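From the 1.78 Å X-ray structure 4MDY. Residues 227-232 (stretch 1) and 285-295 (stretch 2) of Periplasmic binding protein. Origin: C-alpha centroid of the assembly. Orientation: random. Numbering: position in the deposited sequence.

Stretch 1, residues 227-232: ADVLIW
Stretch 2 285-295: QLPPELARVLG

Strand 229-232, preceded by the loop residues Ala227 and Asp228, packs against helix 285-294, the two axes approaching to 9.7 Å with their N-to-C directions 145° apart. No hydrogen bond crosses this contact; 248 Å² is buried, both sides summed, mostly between apolar side chains. Val229 (chi1 p, phi/psi -147/136) and Ile231 (m, t; -109/105) point toward the helix, whereas Leu230 (m, t) points away, in the alternation usual for a strand.

The helix enters from earlier in the chain and is kinked at Pro287 and Pro288, whose ring nitrogens carry no hydrogen to bond the preceding turn. Just before the kink, Leu286 (t, p) points toward the strand and sets CD2 4.3 Å from Ile231 CD1. From Pro287 to Arg292 phi/psi stays near -60/-40, shifting to -99/-28 at Val293 and -96/-26 at Leu294. Leu290 N bonds Leu286 O at 2.9 Å and Leu294 N bonds Leu290 O at 2.8 Å, while the bond from Val293 N to Glu289 O is weak at 3.4 Å. Away from the strand, Glu289 OE1 lies 3.3 Å from Arg292 NH1, a purely electrostatic salt bridge. Leu290 (m, t) leaves the backbone sideways, but its end comes nearer, CD2 resting against both side chains, 4.1 Å from Ile231 CD1 and 4.1 Å from Val229 CG2. Val293 (m) marks the register, its CA 7.3 Å from Val229 CA, and their CG2 atoms meet at 3.7 Å. Leu294 (m, t) brings CD2 to 4.1 Å from Val229 CB and 4.0 Å from Asp228 O, a van der Waals contact, since a methyl offers no hydrogen-bond donor. Gly295, at phi 103°, ends the chain.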

# COMPACT_ATOMS: atom_id res chain seq x y z
N ALA A 227 9.98 10.01 19.93
CA ALA A 227 8.73 10.31 19.21
C ALA A 227 7.62 10.76 20.15
O ALA A 227 7.58 10.37 21.32
CB ALA A 227 8.28 9.09 18.41
N ASP A 228 6.73 11.59 19.61
CA ASP A 228 5.53 12.04 20.32
C ASP A 228 4.36 11.06 20.18
O ASP A 228 3.47 11.02 21.03
CB ASP A 228 5.12 13.42 19.79
CG ASP A 228 6.16 14.48 20.07
OD1 ASP A 228 6.60 14.58 21.24
OD2 ASP A 228 6.56 15.19 19.12
N VAL A 229 4.35 10.30 19.09
CA VAL A 229 3.32 9.30 18.84
C VAL A 229 3.93 8.12 18.08
O VAL A 229 4.73 8.31 17.16
CB VAL A 229 2.12 9.90 18.06
CG1 VAL A 229 2.55 10.50 16.73
CG2 VAL A 229 1.03 8.86 17.83
N LEU A 230 3.58 6.90 18.50
CA LEU A 230 3.98 5.69 17.80
C LEU A 230 2.74 5.05 17.21
O LEU A 230 1.75 4.84 17.91
CB LEU A 230 4.65 4.68 18.75
CG LEU A 230 5.82 5.18 19.59
CD1 LEU A 230 6.34 4.04 20.45
CD2 LEU A 230 6.93 5.75 18.72
N ILE A 231 2.80 4.75 15.92
CA ILE A 231 1.71 4.11 15.21
C ILE A 231 2.15 2.69 14.92
O ILE A 231 3.00 2.46 14.07
CB ILE A 231 1.39 4.87 13.90
CG1 ILE A 231 1.13 6.35 14.19
CG2 ILE A 231 0.19 4.24 13.20
CD1 ILE A 231 1.16 7.24 12.96
N TRP A 232 1.60 1.74 15.67
CA TRP A 232 1.91 0.33 15.47
C TRP A 232 0.84 -0.27 14.58
O TRP A 232 -0.35 -0.20 14.89
CB TRP A 232 1.92 -0.41 16.80
CG TRP A 232 2.82 0.15 17.85
CD1 TRP A 232 2.55 1.20 18.69
CD2 TRP A 232 4.12 -0.32 18.20
NE1 TRP A 232 3.61 1.41 19.54
CE2 TRP A 232 4.59 0.49 19.26
CE3 TRP A 232 4.94 -1.35 17.73
CZ2 TRP A 232 5.83 0.29 19.86
CZ3 TRP A 232 6.17 -1.55 18.33
CH2 TRP A 232 6.61 -0.73 19.38
N GLN A 285 -9.75 7.36 9.38
CA GLN A 285 -9.63 6.65 10.66
C GLN A 285 -8.39 7.02 11.50
O GLN A 285 -8.43 6.92 12.73
CB GLN A 285 -9.66 5.14 10.44
CG GLN A 285 -10.95 4.66 9.79
CD GLN A 285 -11.10 3.14 9.78
OE1 GLN A 285 -10.45 2.43 10.55
NE2 GLN A 285 -11.98 2.64 8.91
N LEU A 286 -7.30 7.42 10.85
CA LEU A 286 -6.08 7.73 11.60
C LEU A 286 -6.13 9.06 12.34
O LEU A 286 -5.65 9.14 13.47
CB LEU A 286 -4.83 7.66 10.70
CG LEU A 286 -3.47 7.84 11.40
CD1 LEU A 286 -3.29 6.88 12.57
CD2 LEU A 286 -2.33 7.69 10.41
N PRO A 287 -6.67 10.13 11.71
CA PRO A 287 -6.63 11.40 12.44
C PRO A 287 -7.33 11.42 13.81
O PRO A 287 -6.80 12.00 14.74
CB PRO A 287 -7.23 12.40 11.46
CG PRO A 287 -6.88 11.82 10.11
CD PRO A 287 -7.05 10.34 10.30
N PRO A 288 -8.51 10.78 13.94
CA PRO A 288 -9.10 10.68 15.29
C PRO A 288 -8.18 10.00 16.32
O PRO A 288 -8.18 10.39 17.50
CB PRO A 288 -10.36 9.85 15.07
CG PRO A 288 -10.72 10.04 13.63
CD PRO A 288 -9.43 10.29 12.89
N GLU A 289 -7.42 8.99 15.89
CA GLU A 289 -6.49 8.31 16.80
C GLU A 289 -5.33 9.23 17.15
O GLU A 289 -4.91 9.31 18.31
CB GLU A 289 -5.95 7.02 16.17
CG GLU A 289 -7.00 5.98 15.81
CD GLU A 289 -7.62 5.29 17.01
OE1 GLU A 289 -6.93 5.04 18.02
OE2 GLU A 289 -8.83 4.96 16.93
N LEU A 290 -4.81 9.94 16.15
CA LEU A 290 -3.77 10.93 16.40
C LEU A 290 -4.25 12.04 17.33
O LEU A 290 -3.52 12.48 18.22
CB LEU A 290 -3.27 11.54 15.08
CG LEU A 290 -2.55 10.58 14.13
CD1 LEU A 290 -2.40 11.22 12.76
CD2 LEU A 290 -1.20 10.16 14.68
N ALA A 291 -5.49 12.49 17.12
CA ALA A 291 -6.05 13.59 17.92
C ALA A 291 -6.25 13.17 19.37
O ALA A 291 -6.06 13.97 20.28
CB ALA A 291 -7.37 14.05 17.32
N ARG A 292 -6.62 11.90 19.56
CA ARG A 292 -6.78 11.32 20.89
C ARG A 292 -5.50 11.36 21.74
O ARG A 292 -5.57 11.58 22.95
CB ARG A 292 -7.28 9.87 20.78
CG ARG A 292 -7.69 9.24 22.11
CD ARG A 292 -8.09 7.78 21.94
NE ARG A 292 -9.19 7.63 20.99
CZ ARG A 292 -9.57 6.48 20.42
NH1 ARG A 292 -8.93 5.34 20.68
NH2 ARG A 292 -10.59 6.48 19.57
N VAL A 293 -4.35 11.14 21.10
CA VAL A 293 -3.08 11.08 21.84
C VAL A 293 -2.29 12.40 21.78
O VAL A 293 -1.54 12.70 22.70
CB VAL A 293 -2.20 9.89 21.38
CG1 VAL A 293 -2.97 8.58 21.49
CG2 VAL A 293 -1.67 10.08 19.97
N LEU A 294 -2.47 13.18 20.72
CA LEU A 294 -1.74 14.44 20.56
C LEU A 294 -2.53 15.65 21.04
O LEU A 294 -1.94 16.66 21.41
CB LEU A 294 -1.32 14.65 19.11
CG LEU A 294 -0.33 13.62 18.54
CD1 LEU A 294 -0.09 13.89 17.07
CD2 LEU A 294 0.98 13.63 19.31
N GLY A 295 -3.86 15.56 21.02
CA GLY A 295 -4.73 16.67 21.43
C GLY A 295 -5.35 17.39 20.23
O GLY A 295 -5.49 16.81 19.15